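Local coordinates for protein transcriptional regulator (LacI family) (Clostridium acetobutylicum ATCC 824, PDB 3G85) that probably binds operator DNA and regulates transcription, as members of the LacI family do, with a core resembling periplasmic binding proteins, at residues H164-E169 and M183-T188; S205-R210 and D216-V221; C50-D55 and A72-I77; I199-I204 and E232-P237. All coordinates share one frame; numbering follows the deposited sequence.

Interaction 1 of 4, residues H164-E169 and M183-T188; sequences HIIAAE and MKLKNT
Similar first torsions bring His164 and Leu185 together: in each, CG lies anti to its own carbonyl carbon and beside the backbone N, with chi1 at -66° for His164 and -71° for Leu185. The histidine's CB does not point at the loop, yet the imidazole beyond it swings over to the leucine, whose CB is directed toward the strand segment, and the two side chains meet at a slant. The leucine fork receives one ring carbon: CD2 of His164 lies 3.7 Å from CD1 of Leu185 and 3.9 Å from its CD2. The CD1 methyl of Leu185 does double duty, for it also meets CD1 of Ile166 tip to tip at 4.2 Å. A single leucine thus bridges His164 and Ile166, two residues apart along the chain.

Farther out on the ring, NE2 of His164 comes to 3.2 Å from the carbonyl O of Asn187, and CE1 of His164 lies 3.3 Å from the same oxygen. The angle at NE2 is too poor for a hydrogen bond, so this is close polar packing, with the oxygen placed obliquely to the ring. The example illustrates how an edge strand can lie against a neighbouring loop through packing, without a hydrogen bond between the two segments.

Strand 165-167 borders its sheet, with His164 and Ile166 hydrogen-bonded through their backbones to strand 131-134. Ile166 also packs on Leu182 near the end of helix 172-182, and residues 183-188 then lead from that helix toward strand 191-194.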
loop_
_atom_site.group_PDB
_atom_site.type_symbol
_atom_site.label_atom_id
_atom_site.label_comp_id
_atom_site.label_asym_id
_atom_site.label_seq_id
_atom_site.Cartn_x
_atom_site.Cartn_y
_atom_site.Cartn_z
ATOM N N HIS A 164 -8.529 -19.195 -9.618
ATOM C CA HIS A 164 -7.933 -19.142 -8.273
ATOM C C HIS A 164 -7.502 -17.761 -7.877
ATOM O O HIS A 164 -6.724 -17.612 -6.969
ATOM C CB HIS A 164 -6.765 -20.107 -8.122
ATOM C CG HIS A 164 -7.174 -21.537 -8.199
ATOM N ND1 HIS A 164 -6.262 -22.564 -8.315
ATOM C CD2 HIS A 164 -8.400 -22.113 -8.184
ATOM C CE1 HIS A 164 -6.910 -23.716 -8.357
ATOM N NE2 HIS A 164 -8.208 -23.469 -8.278
ATOM N N ILE A 165 -7.984 -16.772 -8.611
ATOM C CA ILE A 165 -7.912 -15.391 -8.221
ATOM C C ILE A 165 -9.324 -15.033 -7.751
ATOM O O ILE A 165 -10.308 -15.160 -8.503
ATOM C CB ILE A 165 -7.430 -14.509 -9.393
ATOM C CG1 ILE A 165 -5.984 -14.876 -9.761
ATOM C CG2 ILE A 165 -7.500 -13.061 -9.010
ATOM C CD1 ILE A 165 -5.582 -14.473 -11.156
ATOM N N ILE A 166 -9.427 -14.652 -6.481
ATOM C CA ILE A 166 -10.718 -14.450 -5.831
ATOM C C ILE A 166 -10.783 -12.998 -5.370
ATOM O O ILE A 166 -9.887 -12.549 -4.625
ATOM C CB ILE A 166 -10.859 -15.398 -4.601
ATOM C CG1 ILE A 166 -10.717 -16.865 -5.035
ATOM C CG2 ILE A 166 -12.147 -15.166 -3.848
ATOM C CD1 ILE A 166 -10.606 -17.857 -3.886
ATOM N N ALA A 167 -11.807 -12.275 -5.822
ATOM C CA ALA A 167 -12.034 -10.903 -5.383
ATOM C C ALA A 167 -12.419 -10.915 -3.907
ATOM O O ALA A 167 -13.085 -11.862 -3.435
ATOM C CB ALA A 167 -13.123 -10.217 -6.218
ATOM N N ALA A 168 -12.008 -9.874 -3.180
ATOM C CA ALA A 168 -12.410 -9.707 -1.779
ATOM C C ALA A 168 -12.519 -8.244 -1.391
ATOM O O ALA A 168 -11.827 -7.377 -1.954
ATOM C CB ALA A 168 -11.393 -10.401 -0.857
ATOM N N GLU A 169 -13.366 -7.957 -0.404
ATOM C CA GLU A 169 -13.328 -6.641 0.238
ATOM C C GLU A 169 -12.111 -6.511 1.128
ATOM O O GLU A 169 -11.668 -7.500 1.737
ATOM C CB GLU A 169 -14.561 -6.412 1.091
ATOM C CG GLU A 169 -15.673 -5.718 0.364
ATOM C CD GLU A 169 -17.010 -5.958 1.038
ATOM O OE1 GLU A 169 -17.029 -6.436 2.220
ATOM O OE2 GLU A 169 -18.046 -5.676 0.377
HETATM N N MSE A 183 -12.273 -22.201 0.227
HETATM C CA MSE A 183 -12.490 -23.536 0.786
HETATM C C MSE A 183 -13.480 -24.386 -0.034
HETATM O O MSE A 183 -13.475 -25.609 0.077
HETATM C CB MSE A 183 -12.960 -23.464 2.245
HETATM C CG MSE A 183 -11.943 -22.880 3.220
HETATM SE SE MSE A 183 -10.389 -24.028 3.448
HETATM C CE MSE A 183 -9.186 -23.401 2.048
ATOM N N LYS A 184 -14.303 -23.735 -0.839
ATOM C CA LYS A 184 -15.245 -24.443 -1.715
ATOM C C LYS A 184 -14.629 -24.982 -2.989
ATOM O O LYS A 184 -15.241 -25.834 -3.647
ATOM C CB LYS A 184 -16.436 -23.570 -2.052
ATOM C CG LYS A 184 -17.432 -23.564 -0.952
ATOM C CD LYS A 184 -18.492 -22.552 -1.180
ATOM C CE LYS A 184 -19.311 -22.464 0.113
ATOM N NZ LYS A 184 -20.492 -21.657 -0.131
ATOM N N LEU A 185 -13.437 -24.491 -3.335
ATOM C CA LEU A 185 -12.732 -24.939 -4.529
ATOM C C LEU A 185 -12.450 -26.443 -4.438
ATOM O O LEU A 185 -12.127 -26.971 -3.359
ATOM C CB LEU A 185 -11.462 -24.107 -4.794
ATOM C CG LEU A 185 -11.593 -22.643 -5.274
ATOM C CD1 LEU A 185 -10.318 -21.853 -5.053
ATOM C CD2 LEU A 185 -11.961 -22.547 -6.739
ATOM N N LYS A 186 -12.639 -27.137 -5.561
ATOM C CA LYS A 186 -12.358 -28.567 -5.621
ATOM C C LYS A 186 -10.895 -28.838 -5.308
ATOM O O LYS A 186 -10.586 -29.757 -4.557
ATOM C CB LYS A 186 -12.714 -29.157 -6.993
ATOM C CG LYS A 186 -14.070 -29.835 -7.021
ATOM C CD LYS A 186 -15.198 -28.878 -7.399
ATOM C CE LYS A 186 -16.542 -29.473 -7.034
ATOM N NZ LYS A 186 -16.780 -29.433 -5.550
ATOM N N ASN A 187 -10.016 -28.044 -5.915
ATOM C CA ASN A 187 -8.577 -28.121 -5.695
ATOM C C ASN A 187 -8.064 -26.751 -5.269
ATOM O O ASN A 187 -8.014 -25.833 -6.092
ATOM C CB ASN A 187 -7.863 -28.537 -6.981
ATOM C CG ASN A 187 -8.175 -29.964 -7.393
ATOM O OD1 ASN A 187 -8.908 -30.190 -8.360
ATOM N ND2 ASN A 187 -7.629 -30.940 -6.654
ATOM N N THR A 188 -7.717 -26.597 -3.990
ATOM C CA THR A 188 -7.103 -25.344 -3.508
ATOM C C THR A 188 -5.566 -25.475 -3.497
ATOM O O THR A 188 -5.047 -26.412 -2.901
ATOM C CB THR A 188 -7.559 -24.983 -2.078
ATOM O OG1 THR A 188 -6.906 -25.859 -1.146
ATOM C CG2 THR A 188 -9.075 -25.118 -1.919
#

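Interaction 2 of 4, residues S205-R210 and D216-V221; sequences SVLNKR and DDIEIV
The beta-alpha-beta unit formed by strand 191-194, helix 197-209 and strand 219-224 is closed here, where Leu207 near the end of the helix packs against Ile218, just before strand 219-224, and Ile220 within it. The contact is a compact example of how a helix is seated on a parallel sheet: one forked side chain divides itself between two beta-branched ones. CD1 of Leu207 goes to CD1 of Ile220 at 4.0 Å, the two side chains reaching toward each other tip to tip. Its other branch, CD2 of Leu207, meets CD1 of Ile218 at 4.1 Å, and these two side chains cross at roughly a right angle.

Each isoleucine holds its CG1 branch anti to the carbonyl carbon (chi1 -64° for Ile218, -58° for Ile220) and then extends it, so that the terminal CD1 methyl, rather than the CG2 branch, does the touching. All three residues are buried, and the contact consists wholly of apolar packing. Glu219, between the isoleucines, points away from the helix; its carboxylate makes a salt bridge to Lys125 and a hydrogen bond to Tyr127. The backbones stay well apart, with CA of Leu207 8.8 Å from CA of Ile218, as expected when side chains fill the layer between helix and sheet.

Ile220 also packs on Val203 and Ile204 one turn back along helix 197-209. Strand 219-224 pairs with strand 191-194 through backbone bonds from Glu219 and Val221, while the Val221 side chain packs on helix 111-124.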
loop_
_atom_site.group_PDB
_atom_site.type_symbol
_atom_site.label_atom_id
_atom_site.label_comp_id
_atom_site.label_asym_id
_atom_site.label_seq_id
_atom_site.Cartn_x
_atom_site.Cartn_y
_atom_site.Cartn_z
ATOM N N SER A 205 -8.189 -16.646 10.148
ATOM C CA SER A 205 -9.318 -16.870 11.064
ATOM C C SER A 205 -10.041 -18.174 10.643
ATOM O O SER A 205 -10.296 -19.075 11.458
ATOM C CB SER A 205 -10.292 -15.679 11.031
ATOM O OG SER A 205 -11.446 -15.874 11.830
ATOM N N VAL A 206 -10.338 -18.257 9.354
ATOM C CA VAL A 206 -11.095 -19.391 8.803
ATOM C C VAL A 206 -10.236 -20.662 8.784
ATOM O O VAL A 206 -10.686 -21.729 9.223
ATOM C CB VAL A 206 -11.643 -19.059 7.407
ATOM C CG1 VAL A 206 -12.284 -20.310 6.756
ATOM C CG2 VAL A 206 -12.655 -17.953 7.498
ATOM N N LEU A 207 -9.004 -20.564 8.289
ATOM C CA LEU A 207 -8.102 -21.718 8.253
ATOM C C LEU A 207 -7.856 -22.310 9.641
ATOM O O LEU A 207 -7.736 -23.544 9.784
ATOM C CB LEU A 207 -6.762 -21.365 7.596
ATOM C CG LEU A 207 -6.704 -20.796 6.180
ATOM C CD1 LEU A 207 -5.253 -20.727 5.760
ATOM C CD2 LEU A 207 -7.522 -21.590 5.164
ATOM N N ASN A 208 -7.756 -21.454 10.663
ATOM C CA ASN A 208 -7.632 -21.928 12.043
ATOM C C ASN A 208 -8.878 -22.697 12.534
ATOM O O ASN A 208 -8.749 -23.780 13.121
ATOM C CB ASN A 208 -7.313 -20.771 12.990
ATOM C CG ASN A 208 -5.866 -20.301 12.870
ATOM O OD1 ASN A 208 -5.038 -20.965 12.241
ATOM N ND2 ASN A 208 -5.549 -19.162 13.494
ATOM N N LYS A 209 -10.064 -22.138 12.301
ATOM C CA LYS A 209 -11.337 -22.773 12.656
ATOM C C LYS A 209 -11.474 -24.147 11.980
ATOM O O LYS A 209 -11.936 -25.101 12.590
ATOM C CB LYS A 209 -12.538 -21.897 12.251
ATOM C CG LYS A 209 -12.945 -20.824 13.256
ATOM C CD LYS A 209 -14.309 -20.176 12.919
ATOM C CE LYS A 209 -15.486 -21.076 13.336
ATOM N NZ LYS A 209 -16.805 -20.369 13.549
ATOM N N ARG A 210 -11.060 -24.229 10.722
ATOM C CA ARG A 210 -11.181 -25.448 9.946
ATOM C C ARG A 210 -9.965 -26.371 10.081
ATOM O O ARG A 210 -9.915 -27.426 9.444
ATOM C CB ARG A 210 -11.501 -25.103 8.490
ATOM C CG ARG A 210 -12.874 -24.457 8.405
ATOM C CD ARG A 210 -13.396 -24.245 7.020
ATOM N NE ARG A 210 -14.579 -23.379 7.064
ATOM C CZ ARG A 210 -15.349 -23.101 6.016
ATOM N NH1 ARG A 210 -15.087 -23.644 4.839
ATOM N NH2 ARG A 210 -16.387 -22.295 6.148
ATOM N N ASP A 216 1.936 -25.660 6.536
ATOM C CA ASP A 216 2.004 -27.040 6.002
ATOM C C ASP A 216 0.992 -27.392 4.917
ATOM O O ASP A 216 1.360 -27.975 3.896
ATOM C CB ASP A 216 1.961 -28.077 7.131
ATOM C CG ASP A 216 3.167 -27.994 8.052
ATOM O OD1 ASP A 216 4.274 -27.633 7.596
ATOM O OD2 ASP A 216 3.012 -28.295 9.255
ATOM N N ASP A 217 -0.277 -27.066 5.139
ATOM C CA ASP A 217 -1.299 -27.229 4.103
ATOM C C ASP A 217 -1.392 -26.021 3.173
ATOM O O ASP A 217 -1.596 -26.181 1.979
ATOM C CB ASP A 217 -2.656 -27.497 4.743
ATOM C CG ASP A 217 -2.658 -28.757 5.599
ATOM O OD1 ASP A 217 -1.864 -29.677 5.288
ATOM O OD2 ASP A 217 -3.450 -28.823 6.576
ATOM N N ILE A 218 -1.265 -24.814 3.733
ATOM C CA ILE A 218 -1.312 -23.560 2.955
ATOM C C ILE A 218 -0.282 -22.580 3.500
ATOM O O ILE A 218 -0.219 -22.355 4.721
ATOM C CB ILE A 218 -2.719 -22.880 2.981
ATOM C CG1 ILE A 218 -3.761 -23.777 2.313
ATOM C CG2 ILE A 218 -2.691 -21.503 2.257
ATOM C CD1 ILE A 218 -5.139 -23.190 2.246
ATOM N N GLU A 219 0.525 -22.001 2.610
ATOM C CA GLU A 219 1.472 -20.961 3.025
ATOM C C GLU A 219 1.016 -19.595 2.489
ATOM O O GLU A 219 0.625 -19.488 1.347
ATOM C CB GLU A 219 2.880 -21.278 2.549
ATOM C CG GLU A 219 3.904 -20.476 3.312
ATOM C CD GLU A 219 5.332 -20.949 3.125
ATOM O OE1 GLU A 219 5.564 -22.142 2.783
ATOM O OE2 GLU A 219 6.231 -20.105 3.320
ATOM N N ILE A 220 1.044 -18.568 3.335
ATOM C CA ILE A 220 0.502 -17.259 2.941
ATOM C C ILE A 220 1.604 -16.216 2.890
ATOM O O ILE A 220 2.480 -16.200 3.738
ATOM C CB ILE A 220 -0.573 -16.782 3.966
ATOM C CG1 ILE A 220 -1.685 -17.827 4.059
ATOM C CG2 ILE A 220 -1.106 -15.365 3.569
ATOM C CD1 ILE A 220 -2.658 -17.678 5.278
ATOM N N VAL A 221 1.543 -15.336 1.906
ATOM C CA VAL A 221 2.354 -14.115 1.899
ATOM C C VAL A 221 1.357 -13.006 1.633
ATOM O O VAL A 221 0.478 -13.145 0.785
ATOM C CB VAL A 221 3.436 -14.084 0.811
ATOM C CG1 VAL A 221 4.158 -12.698 0.777
ATOM C CG2 VAL A 221 4.467 -15.187 1.091
#

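Interaction 3 of 4, residues C50-D55 and A72-I77; sequences CPYKTD and AIIANI
Residues 50-55 touch residues 72-77 through Tyr52, and the approach to it begins at Cys50. Cys50 is paired by its backbone with Leu16 and Trp18 of strand 13-19, and its carbonyl O lies in plane at the edge of the Tyr52 ring. At Tyr52 the side chain turns toward the other segment, CG standing between the backbone N and the carbonyl carbon (chi1 70°). The phenol reaches across so that its OH meets CG2 of Ile74 at 3.6 Å, the two side chains crossing at about a right angle.

Polar contact is made through water. A single water lies 2.9 Å from OH of Tyr52 and, as acceptor, 2.9 Å from the backbone N of Asn76. The tyrosine thereby engages the chain just beyond strand 71-74 without a direct hydrogen bond, the carbonyl O of Asn76 being 3.9 Å from Tyr52 OH. Past the strand, the backbone N of Thr54 is hydrogen-bonded to Ser20, and Asp55, with a left-handed backbone conformation (phi 72°), bonds through OD1 to Ser78.

Asn76 takes its side chain elsewhere, OD1 binding Arg99 and Asn139 and ND2 binding Asp21, with a glycerol, probably from the crystallisation liquor, about 5 Å from this side chain. Strand 13-19 lies between strands 46-52 and 71-74 in the parallel sheet, so the tyrosine spans an intervening strand. Loops gathered at the C-terminal ends of parallel strands are characteristic of periplasmic binding protein-like folds, in which ligands commonly lie between the two domains; the nearby glycerol would be consistent with a comparable pocket here, though it does not establish one.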
loop_
_atom_site.group_PDB
_atom_site.type_symbol
_atom_site.label_atom_id
_atom_site.label_comp_id
_atom_site.label_asym_id
_atom_site.label_seq_id
_atom_site.Cartn_x
_atom_site.Cartn_y
_atom_site.Cartn_z
ATOM N N CYS A 50 -6.437 16.188 6.008
ATOM C CA CYS A 50 -7.640 16.649 5.322
ATOM C C CYS A 50 -8.306 15.484 4.575
ATOM O O CYS A 50 -7.989 15.203 3.395
ATOM C CB CYS A 50 -7.292 17.771 4.338
ATOM S SG CYS A 50 -6.509 19.191 5.107
ATOM N N PRO A 51 -9.257 14.811 5.246
ATOM C CA PRO A 51 -10.076 13.789 4.582
ATOM C C PRO A 51 -10.868 14.474 3.471
ATOM O O PRO A 51 -11.396 15.582 3.681
ATOM C CB PRO A 51 -11.022 13.328 5.704
ATOM C CG PRO A 51 -10.338 13.678 6.978
ATOM C CD PRO A 51 -9.649 14.989 6.664
ATOM N N TYR A 52 -10.900 13.882 2.299
ATOM C CA TYR A 52 -11.771 14.354 1.242
ATOM C C TYR A 52 -12.371 13.176 0.502
ATOM O O TYR A 52 -11.853 12.062 0.538
ATOM C CB TYR A 52 -10.985 15.265 0.294
ATOM C CG TYR A 52 -9.967 14.532 -0.535
ATOM C CD1 TYR A 52 -8.693 14.263 -0.025
ATOM C CD2 TYR A 52 -10.253 14.139 -1.853
ATOM C CE1 TYR A 52 -7.748 13.565 -0.806
ATOM C CE2 TYR A 52 -9.326 13.446 -2.619
ATOM C CZ TYR A 52 -8.064 13.176 -2.093
ATOM O OH TYR A 52 -7.099 12.503 -2.850
ATOM N N LYS A 53 -13.483 13.418 -0.181
ATOM C CA LYS A 53 -14.184 12.354 -0.870
ATOM C C LYS A 53 -13.467 11.984 -2.162
ATOM O O LYS A 53 -12.954 12.850 -2.842
ATOM C CB LYS A 53 -15.629 12.819 -1.129
ATOM C CG LYS A 53 -16.556 11.823 -1.756
ATOM C CD LYS A 53 -17.975 12.464 -1.730
ATOM C CE LYS A 53 -18.917 11.887 -2.778
ATOM N NZ LYS A 53 -18.877 10.384 -2.817
ATOM N N THR A 54 -13.400 10.692 -2.474
ATOM C CA THR A 54 -12.786 10.224 -3.723
ATOM C C THR A 54 -13.174 11.133 -4.901
ATOM O O THR A 54 -14.338 11.500 -5.037
ATOM C CB THR A 54 -13.251 8.785 -4.050
ATOM O OG1 THR A 54 -12.882 7.914 -2.970
ATOM C CG2 THR A 54 -12.624 8.287 -5.344
ATOM N N ASP A 55 -12.199 11.502 -5.728
ATOM C CA ASP A 55 -12.429 12.355 -6.905
ATOM C C ASP A 55 -12.737 13.823 -6.617
ATOM O O ASP A 55 -13.064 14.588 -7.549
ATOM C CB ASP A 55 -13.494 11.747 -7.843
ATOM C CG ASP A 55 -13.013 10.477 -8.537
ATOM O OD1 ASP A 55 -11.782 10.277 -8.718
ATOM O OD2 ASP A 55 -13.868 9.663 -8.914
ATOM N N ALA A 72 1.514 20.196 0.356
ATOM C CA ALA A 72 0.541 19.113 0.519
ATOM C C ALA A 72 1.157 17.804 0.097
ATOM O O ALA A 72 1.996 17.776 -0.804
ATOM C CB ALA A 72 -0.695 19.378 -0.312
ATOM N N ILE A 73 0.690 16.726 0.718
ATOM C CA ILE A 73 1.043 15.363 0.322
ATOM C C ILE A 73 -0.299 14.718 0.014
ATOM O O ILE A 73 -1.215 14.794 0.858
ATOM C CB ILE A 73 1.651 14.572 1.506
ATOM C CG1 ILE A 73 2.910 15.268 2.063
ATOM C CG2 ILE A 73 1.972 13.162 1.055
ATOM C CD1 ILE A 73 3.290 14.856 3.499
ATOM N N ILE A 74 -0.428 14.077 -1.148
ATOM C CA ILE A 74 -1.681 13.395 -1.486
ATOM C C ILE A 74 -1.479 11.921 -1.319
ATOM O O ILE A 74 -0.687 11.338 -2.054
ATOM C CB ILE A 74 -2.110 13.618 -2.926
ATOM C CG1 ILE A 74 -1.876 15.062 -3.384
ATOM C CG2 ILE A 74 -3.566 13.118 -3.088
ATOM C CD1 ILE A 74 -2.480 16.179 -2.526
ATOM N N ALA A 75 -2.182 11.331 -0.350
ATOM C CA ALA A 75 -1.981 9.917 0.006
ATOM C C ALA A 75 -2.323 8.921 -1.115
ATOM O O ALA A 75 -1.594 7.938 -1.313
ATOM C CB ALA A 75 -2.744 9.587 1.282
ATOM N N ASN A 76 -3.433 9.160 -1.830
ATOM C CA ASN A 76 -3.855 8.259 -2.903
ATOM C C ASN A 76 -4.634 9.015 -3.963
ATOM O O ASN A 76 -5.877 9.004 -3.945
ATOM C CB ASN A 76 -4.707 7.074 -2.337
ATOM C CG ASN A 76 -5.203 6.130 -3.444
ATOM O OD1 ASN A 76 -4.433 5.751 -4.338
ATOM N ND2 ASN A 76 -6.494 5.766 -3.398
ATOM N N ILE A 77 -3.927 9.715 -4.857
ATOM C CA ILE A 77 -4.613 10.564 -5.818
ATOM C C ILE A 77 -5.338 9.688 -6.860
ATOM O O ILE A 77 -4.799 8.659 -7.279
ATOM C CB ILE A 77 -3.639 11.582 -6.468
ATOM C CG1 ILE A 77 -4.437 12.690 -7.185
ATOM C CG2 ILE A 77 -2.567 10.851 -7.358
ATOM C CD1 ILE A 77 -3.690 13.992 -7.337
HETATM O O HOH W 1 -5.565 10.918 -1.028
#

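Interaction 4 of 4, residues I199-I204 and E232-P237; sequences IALGVI and EFSTPP
Ile204 turns its CG2 branch, rather than its longer one, to the loop. CG2 lies anti to the backbone N, with CG1 anti to the carbonyl carbon (chi1 -75°), and this places the methyl against the chain around Pro236. It comes to 3.1 Å from the carbonyl O of Thr235, a tight approach, and CG2 of Ile204 is 3.7 Å from CD of Pro236. The peptide bond before Pro236 is cis.

A turn earlier, Leu201 bends its end toward the loop, so that its CD2 meets CB of Ser234 at 3.7 Å. The serine hydroxyl is engaged within its own segment. With OG between the backbone N and the carbonyl carbon (chi1 50°), it donates to the carbonyl O of Pro236 at 2.7 Å, approaching from above the carbonyl plane. This short bond links Ser234 to Pro236, the two residues whose side chains meet Leu201 and Ile204.

Asn208, farther along helix 197-209, hydrogen-bonds through ND2 to the same Thr235 O. The loop runs from helix 228-232 to strand 239-242, and within helix 197-209 Ala200 packs on Ala222 of strand 219-224 and Val203 on Leu192 of strand 191-194.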
loop_
_atom_site.group_PDB
_atom_site.type_symbol
_atom_site.label_atom_id
_atom_site.label_comp_id
_atom_site.label_asym_id
_atom_site.label_seq_id
_atom_site.Cartn_x
_atom_site.Cartn_y
_atom_site.Cartn_z
ATOM N N ILE A 199 -6.885 -8.846 4.705
ATOM C CA ILE A 199 -7.418 -10.009 4.031
ATOM C C ILE A 199 -6.772 -11.255 4.620
ATOM O O ILE A 199 -7.457 -12.239 4.949
ATOM C CB ILE A 199 -7.217 -9.884 2.500
ATOM C CG1 ILE A 199 -8.249 -8.898 1.908
ATOM C CG2 ILE A 199 -7.262 -11.267 1.824
ATOM C CD1 ILE A 199 -8.017 -8.610 0.465
ATOM N N ALA A 200 -5.453 -11.231 4.765
ATOM C CA ALA A 200 -4.723 -12.394 5.307
ATOM C C ALA A 200 -5.151 -12.753 6.728
ATOM O O ALA A 200 -5.275 -13.935 7.078
ATOM C CB ALA A 200 -3.211 -12.128 5.258
ATOM N N LEU A 201 -5.412 -11.744 7.547
ATOM C CA LEU A 201 -5.849 -12.013 8.924
ATOM C C LEU A 201 -7.222 -12.701 8.967
ATOM O O LEU A 201 -7.428 -13.639 9.761
ATOM C CB LEU A 201 -5.895 -10.735 9.752
ATOM C CG LEU A 201 -4.508 -10.135 10.023
ATOM C CD1 LEU A 201 -4.710 -8.749 10.671
ATOM C CD2 LEU A 201 -3.578 -11.110 10.843
ATOM N N GLY A 202 -8.112 -12.289 8.078
ATOM C CA GLY A 202 -9.422 -12.933 7.950
ATOM C C GLY A 202 -9.294 -14.375 7.452
ATOM O O GLY A 202 -9.996 -15.282 7.934
ATOM N N VAL A 203 -8.425 -14.570 6.466
ATOM C CA VAL A 203 -8.157 -15.918 5.920
ATOM C C VAL A 203 -7.682 -16.886 7.014
ATOM O O VAL A 203 -8.208 -17.987 7.174
ATOM C CB VAL A 203 -7.150 -15.879 4.784
ATOM C CG1 VAL A 203 -6.670 -17.340 4.453
ATOM C CG2 VAL A 203 -7.717 -15.132 3.553
ATOM N N ILE A 204 -6.715 -16.457 7.806
ATOM C CA ILE A 204 -6.181 -17.292 8.867
ATOM C C ILE A 204 -7.257 -17.589 9.921
ATOM O O ILE A 204 -7.248 -18.703 10.493
ATOM C CB ILE A 204 -4.920 -16.636 9.464
ATOM C CG1 ILE A 204 -3.770 -16.805 8.493
ATOM C CG2 ILE A 204 -4.541 -17.218 10.805
ATOM C CD1 ILE A 204 -2.792 -15.667 8.628
ATOM N N GLU A 232 2.827 -9.616 12.846
ATOM C CA GLU A 232 3.988 -10.130 13.610
ATOM C C GLU A 232 3.510 -11.153 14.639
ATOM O O GLU A 232 4.135 -12.189 14.834
ATOM C CB GLU A 232 4.750 -9.014 14.328
ATOM C CG GLU A 232 6.080 -9.505 14.989
ATOM C CD GLU A 232 6.878 -8.416 15.658
ATOM O OE1 GLU A 232 6.465 -7.247 15.645
ATOM O OE2 GLU A 232 7.935 -8.741 16.249
ATOM N N PHE A 233 2.386 -10.856 15.277
ATOM C CA PHE A 233 1.921 -11.603 16.431
ATOM C C PHE A 233 0.587 -12.287 16.240
ATOM O O PHE A 233 -0.046 -12.685 17.231
ATOM C CB PHE A 233 1.853 -10.698 17.664
ATOM C CG PHE A 233 3.172 -10.062 18.046
ATOM C CD1 PHE A 233 4.217 -10.821 18.565
ATOM C CD2 PHE A 233 3.339 -8.681 17.925
ATOM C CE1 PHE A 233 5.462 -10.221 18.950
ATOM C CE2 PHE A 233 4.542 -8.046 18.313
ATOM C CZ PHE A 233 5.616 -8.810 18.820
ATOM N N SER A 234 0.129 -12.402 14.991
ATOM C CA SER A 234 -1.076 -13.188 14.704
ATOM C C SER A 234 -0.805 -14.682 15.010
ATOM O O SER A 234 0.342 -15.078 15.250
ATOM C CB SER A 234 -1.497 -13.026 13.248
ATOM O OG SER A 234 -0.367 -13.241 12.414
ATOM N N THR A 235 -1.856 -15.493 15.022
ATOM C CA THR A 235 -1.669 -16.942 15.180
ATOM C C THR A 235 -2.056 -17.626 13.870
ATOM O O THR A 235 -3.237 -17.709 13.556
ATOM C CB THR A 235 -2.507 -17.494 16.373
ATOM O OG1 THR A 235 -2.074 -16.862 17.594
ATOM C CG2 THR A 235 -2.302 -19.023 16.504
ATOM N N PRO A 236 -1.066 -18.052 13.063
ATOM C CA PRO A 236 0.365 -17.890 13.219
ATOM C C PRO A 236 0.805 -16.528 12.649
ATOM O O PRO A 236 -0.010 -15.851 12.008
ATOM C CB PRO A 236 0.913 -19.019 12.332
ATOM C CG PRO A 236 0.019 -19.007 11.217
ATOM C CD PRO A 236 -1.369 -18.770 11.805
ATOM N N PRO A 237 2.059 -16.114 12.912
ATOM C CA PRO A 237 2.615 -14.942 12.238
ATOM C C PRO A 237 2.569 -15.108 10.714
ATOM O O PRO A 237 2.746 -16.213 10.176
ATOM C CB PRO A 237 4.045 -14.875 12.794
ATOM C CG PRO A 237 3.885 -15.474 14.202
ATOM C CD PRO A 237 3.006 -16.647 13.909
#

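How the interactions relate
Followed from the N terminus, interaction 3 comes first and closes a loop between strands 46-52 and 71-74 of the all-parallel sheet. The other three belong to the second sheet and its helices. Interaction 1 closes the excursion from strand 165-167 through helix 172-182. Interaction 4 then opens on helix 197-209 and closes only at 232-237, enclosing interaction 2, which shares that helix; no contacts cross. The centres of interactions 2 and 4 are about 9 Å apart. Met183 (selenomethionine), in the loop segment of interaction 1 but not part of its contact, packs on Leu207 and Ile218 of interaction 2, and Ala168 packs on Ile199 of interaction 4. Interaction 3 touches none of the others.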